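Local coordinates for rhamnogalacturonan endolyase YesW (Bacillus subtilis, PDB 2ZUX), which cleaves the type I rhamnogalacturonan backbone of plant pectin by endo-acting beta-elimination and needs calcium or manganese for activity, at residues L307-D311 against M346-G352; A319-Q323 against G354-G359. All coordinates share one frame; numbering follows the deposited sequence.

Interaction 1 of 2, residues L307-D311 against M346-G352. With CA (calcium ion), chain K.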
# COMPACT_ATOMS: atom_id res chain seq x y z
N LEU A 307 -1.24 -10.89 -20.67
CA LEU A 307 -0.55 -12.14 -20.38
C LEU A 307 -1.49 -13.31 -20.15
O LEU A 307 -1.26 -14.41 -20.65
CB LEU A 307 0.34 -11.98 -19.14
CG LEU A 307 1.36 -10.84 -19.15
CD1 LEU A 307 2.08 -10.82 -17.82
CD2 LEU A 307 2.35 -10.96 -20.32
N TRP A 308 -2.55 -13.08 -19.37
CA TRP A 308 -3.54 -14.11 -19.09
C TRP A 308 -4.81 -13.52 -18.51
O TRP A 308 -4.83 -12.36 -18.11
CB TRP A 308 -2.98 -15.20 -18.16
CG TRP A 308 -2.31 -14.80 -16.85
CD1 TRP A 308 -0.99 -14.93 -16.56
CD2 TRP A 308 -2.94 -14.30 -15.64
NE1 TRP A 308 -0.74 -14.54 -15.27
CE2 TRP A 308 -1.91 -14.14 -14.68
CE3 TRP A 308 -4.25 -13.97 -15.28
CZ2 TRP A 308 -2.15 -13.66 -13.39
CZ3 TRP A 308 -4.49 -13.48 -13.98
CH2 TRP A 308 -3.44 -13.34 -13.06
N THR A 309 -5.85 -14.35 -18.49
CA THR A 309 -7.15 -14.03 -17.91
C THR A 309 -7.60 -15.21 -17.05
O THR A 309 -7.48 -16.36 -17.47
CB THR A 309 -8.19 -13.82 -19.02
OG1 THR A 309 -7.79 -12.73 -19.85
CG2 THR A 309 -9.58 -13.51 -18.45
N LEU A 310 -8.10 -14.93 -15.85
CA LEU A 310 -8.87 -15.89 -15.08
C LEU A 310 -10.31 -15.39 -15.04
O LEU A 310 -10.55 -14.24 -14.66
CB LEU A 310 -8.34 -16.07 -13.66
CG LEU A 310 -9.12 -17.09 -12.82
CD1 LEU A 310 -9.10 -18.48 -13.45
CD2 LEU A 310 -8.56 -17.16 -11.42
N ASP A 311 -11.25 -16.23 -15.44
CA ASP A 311 -12.65 -15.86 -15.53
C ASP A 311 -13.48 -16.94 -14.85
O ASP A 311 -13.53 -18.07 -15.32
CB ASP A 311 -13.02 -15.71 -17.01
CG ASP A 311 -14.46 -15.28 -17.24
OD1 ASP A 311 -15.29 -15.29 -16.31
OD2 ASP A 311 -14.76 -14.93 -18.40
N MET A 346 -9.65 -16.95 -2.03
CA MET A 346 -9.06 -17.77 -3.09
C MET A 346 -7.65 -17.28 -3.43
O MET A 346 -7.22 -16.22 -2.98
CB MET A 346 -9.96 -17.79 -4.32
CG MET A 346 -9.92 -16.51 -5.12
SD MET A 346 -11.20 -16.46 -6.36
CE MET A 346 -10.37 -15.63 -7.72
N ALA A 347 -6.94 -18.07 -4.22
CA ALA A 347 -5.60 -17.69 -4.66
C ALA A 347 -5.45 -18.05 -6.12
O ALA A 347 -6.04 -19.04 -6.59
CB ALA A 347 -4.54 -18.37 -3.84
N VAL A 348 -4.68 -17.23 -6.83
CA VAL A 348 -4.44 -17.37 -8.26
C VAL A 348 -2.94 -17.49 -8.48
O VAL A 348 -2.17 -16.71 -7.92
CB VAL A 348 -5.02 -16.16 -9.03
CG1 VAL A 348 -4.78 -16.29 -10.54
CG2 VAL A 348 -6.50 -16.01 -8.73
N ASP A 349 -2.55 -18.46 -9.29
CA ASP A 349 -1.14 -18.73 -9.57
C ASP A 349 -0.54 -17.68 -10.51
O ASP A 349 -1.27 -16.89 -11.12
CB ASP A 349 -1.01 -20.14 -10.16
CG ASP A 349 0.30 -20.81 -9.83
OD1 ASP A 349 1.20 -20.20 -9.22
OD2 ASP A 349 0.42 -22.00 -10.19
N HIS A 350 0.78 -17.71 -10.63
CA HIS A 350 1.51 -16.73 -11.42
C HIS A 350 1.15 -16.76 -12.91
O HIS A 350 1.40 -15.81 -13.63
CB HIS A 350 3.02 -16.94 -11.25
CG HIS A 350 3.52 -18.20 -11.89
ND1 HIS A 350 3.66 -19.39 -11.20
CD2 HIS A 350 3.89 -18.46 -13.17
CE1 HIS A 350 4.11 -20.32 -12.03
NE2 HIS A 350 4.25 -19.78 -13.23
N ASP A 351 0.56 -17.88 -13.35
CA ASP A 351 0.15 -18.07 -14.74
C ASP A 351 -1.36 -17.87 -14.94
O ASP A 351 -1.89 -18.17 -16.01
CB ASP A 351 0.56 -19.46 -15.23
CG ASP A 351 -0.10 -20.57 -14.44
OD1 ASP A 351 -0.81 -20.30 -13.45
OD2 ASP A 351 0.10 -21.75 -14.82
N GLY A 352 -2.04 -17.38 -13.91
CA GLY A 352 -3.46 -17.09 -14.00
C GLY A 352 -4.39 -18.23 -13.67
O GLY A 352 -5.61 -18.08 -13.74
CA CA K . 3.52 -20.40 -8.83
O HOH W 1 -6.59 -18.55 -16.21
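The indole NE1 of W308 donates to the backbone oxygen of H350 at 3.0 Å, a bent bond (N-H...O 140°) in which the donor stands above the carbonyl plane and the acceptor is tilted from the ring plane. The indole is then laid against the turn itself: G352 CA lies 3.3 Å from the centroid of the W308 six-membered ring, almost on its normal, in a CH-pi contact, while the D351 carbonyl carbon covers the rim of the same face. With CG between the backbone N and the carbonyl carbon (chi1 52°), the ring is turned toward D349-G352. That stretch is a type I beta turn, closed by G352 N to D349 O, and glycine suits its last position: at these backbone angles a CB would press on D351 O and also on the W308 ring. In this beta-propeller the contact joins two successive blades, the outermost strand 303-311 of one facing strand 346-348 and its turn in the next. Beside the indole, L310 and V348 meet tip to tip, CD2 to CG2 at 3.6 Å. A water donates to both T309 O and G352 O, bridging the backbones. On the far side of the turn, D349 OD1 (2.4 Å) and H350 ND1 (2.6 Å) bind calcium, the imidazole presenting its edge in plane; D334, D336 and E340 complete the protein ligands of this ion.

Interaction 2 of 2, residues A319-Q323 against G354-G359; sequences AFAGQ and GMYSTG
The F320 ring lies against the start of strand 354-357: G354 CA sits over one face, offset toward the rim, and the backbone of Y356 meets the ring edge. The G354 CA to ring centroid distance is 3.7 Å, a CH-pi contact 27° off the ring normal, and F320 CE1 comes to 3.6 Å from Y356 O. F320 reaches this place with CG anti to its carbonyl carbon, and the same side chain also touches M346 of the neighbouring strand. G354 has no side chain to get in the way of the ring; a CB there would lie against F320 CZ as the ring now stands.

At the other end, S357 OG meets the aliphatic part of Q323, with Q323 CG 3.3 Å away. The hydroxyl accepts from G359 N at 3.0 Å, forming an ST turn where the strand ends, and a water links it to A319 O. Q323 is folded back on itself by a bend at chi2 (-50°), which brings NE2 to A321 O at 3.0 Å in a nearly straight bond (161°) close to the amide plane. Its NE2 also donates to a water held by G359 O, while OE1 accepts from G361 N. Were Q323 cut back to an alanine, A321 O and G361 N would probably lose their amide partner and the flank of S357 now met by CG would be bared.

A319-Q323 belongs to the connection leading out of one blade toward 329-331, probably the inner strand of the next. This is consistent with a linker that, as in beta-propellers, carries the chain from the outer strand of one blade to the inner strand of the following one, here passing along strand 354-357.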
# COMPACT_ATOMS: atom_id res chain seq x y z
N ALA A 319 -15.51 -22.27 -8.77
CA ALA A 319 -15.10 -22.13 -7.37
C ALA A 319 -14.45 -20.77 -7.09
O ALA A 319 -14.30 -20.39 -5.92
CB ALA A 319 -14.15 -23.24 -6.97
N PHE A 320 -14.05 -20.08 -8.15
CA PHE A 320 -13.32 -18.81 -8.02
C PHE A 320 -14.24 -17.59 -8.10
O PHE A 320 -13.78 -16.45 -8.24
CB PHE A 320 -12.16 -18.78 -9.03
CG PHE A 320 -11.26 -19.96 -8.90
CD1 PHE A 320 -10.44 -20.10 -7.78
CD2 PHE A 320 -11.26 -20.97 -9.85
CE1 PHE A 320 -9.62 -21.21 -7.63
CE2 PHE A 320 -10.44 -22.09 -9.71
CZ PHE A 320 -9.63 -22.21 -8.59
N ALA A 321 -15.54 -17.83 -8.00
CA ALA A 321 -16.53 -16.77 -7.86
C ALA A 321 -16.87 -16.59 -6.39
O ALA A 321 -16.83 -17.55 -5.62
CB ALA A 321 -17.79 -17.15 -8.63
N GLY A 322 -17.21 -15.37 -5.99
CA GLY A 322 -17.76 -15.12 -4.65
C GLY A 322 -16.76 -15.13 -3.50
O GLY A 322 -17.17 -15.17 -2.34
N GLN A 323 -15.46 -15.07 -3.81
CA GLN A 323 -14.43 -15.26 -2.79
C GLN A 323 -13.61 -14.03 -2.45
O GLN A 323 -12.96 -14.01 -1.42
CB GLN A 323 -13.48 -16.40 -3.20
CG GLN A 323 -14.17 -17.74 -3.48
CD GLN A 323 -15.11 -18.15 -2.37
OE1 GLN A 323 -14.71 -18.24 -1.21
NE2 GLN A 323 -16.36 -18.40 -2.73
N GLY A 354 -6.41 -20.71 -11.28
CA GLY A 354 -6.93 -20.76 -9.92
C GLY A 354 -6.21 -21.84 -9.14
O GLY A 354 -6.07 -22.96 -9.63
N MET A 355 -5.76 -21.51 -7.93
CA MET A 355 -5.04 -22.47 -7.07
C MET A 355 -5.96 -23.20 -6.10
O MET A 355 -5.94 -24.43 -6.01
CB MET A 355 -3.93 -21.78 -6.29
CG MET A 355 -2.84 -21.22 -7.16
SD MET A 355 -1.74 -20.10 -6.29
CE MET A 355 -0.92 -21.20 -5.14
N TYR A 356 -6.74 -22.43 -5.34
CA TYR A 356 -7.65 -22.98 -4.36
C TYR A 356 -8.69 -21.94 -4.00
O TYR A 356 -8.49 -20.74 -4.26
CB TYR A 356 -6.91 -23.41 -3.07
CG TYR A 356 -6.23 -22.27 -2.32
CD1 TYR A 356 -6.97 -21.37 -1.53
CD2 TYR A 356 -4.85 -22.09 -2.38
CE1 TYR A 356 -6.35 -20.33 -0.84
CE2 TYR A 356 -4.22 -21.06 -1.68
CZ TYR A 356 -4.98 -20.18 -0.92
OH TYR A 356 -4.38 -19.16 -0.23
N SER A 357 -9.77 -22.39 -3.39
CA SER A 357 -10.73 -21.52 -2.72
C SER A 357 -11.06 -22.15 -1.38
O SER A 357 -11.34 -23.36 -1.32
CB SER A 357 -12.01 -21.38 -3.53
OG SER A 357 -12.98 -20.72 -2.75
N THR A 358 -11.05 -21.37 -0.30
CA THR A 358 -11.47 -21.90 1.00
C THR A 358 -12.99 -22.01 1.08
O THR A 358 -13.51 -22.64 1.98
CB THR A 358 -10.99 -21.04 2.16
OG1 THR A 358 -11.68 -19.78 2.12
CG2 THR A 358 -9.48 -20.82 2.11
N GLY A 359 -13.68 -21.37 0.14
CA GLY A 359 -15.14 -21.37 0.13
C GLY A 359 -15.77 -20.47 1.18
O GLY A 359 -16.99 -20.44 1.30
O HOH W 2 -15.34 -21.58 -3.73
O HOH W 3 -18.39 -19.39 -0.91

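Along the chain the four segments alternate: 307-311, 319-323, 346-352, then 354-359, so the two contacts interleave. Their centres are 12 Å apart. Both join the end of one propeller blade, or the linker that follows it, to the four-stranded antiparallel sheet of the next, in which strands 346-348 and 354-357 are neighbours. Probable hydrogen bonds from M355 N to A347 O and from A347 N to Y356 O tie interaction 1 to interaction 2, and M346 SD packs against F320 O. Interaction 1 thus joins two successive blades directly, at the calcium-bearing turn of this hairpin, while interaction 2 lays the linker between them along the outer strand of the second.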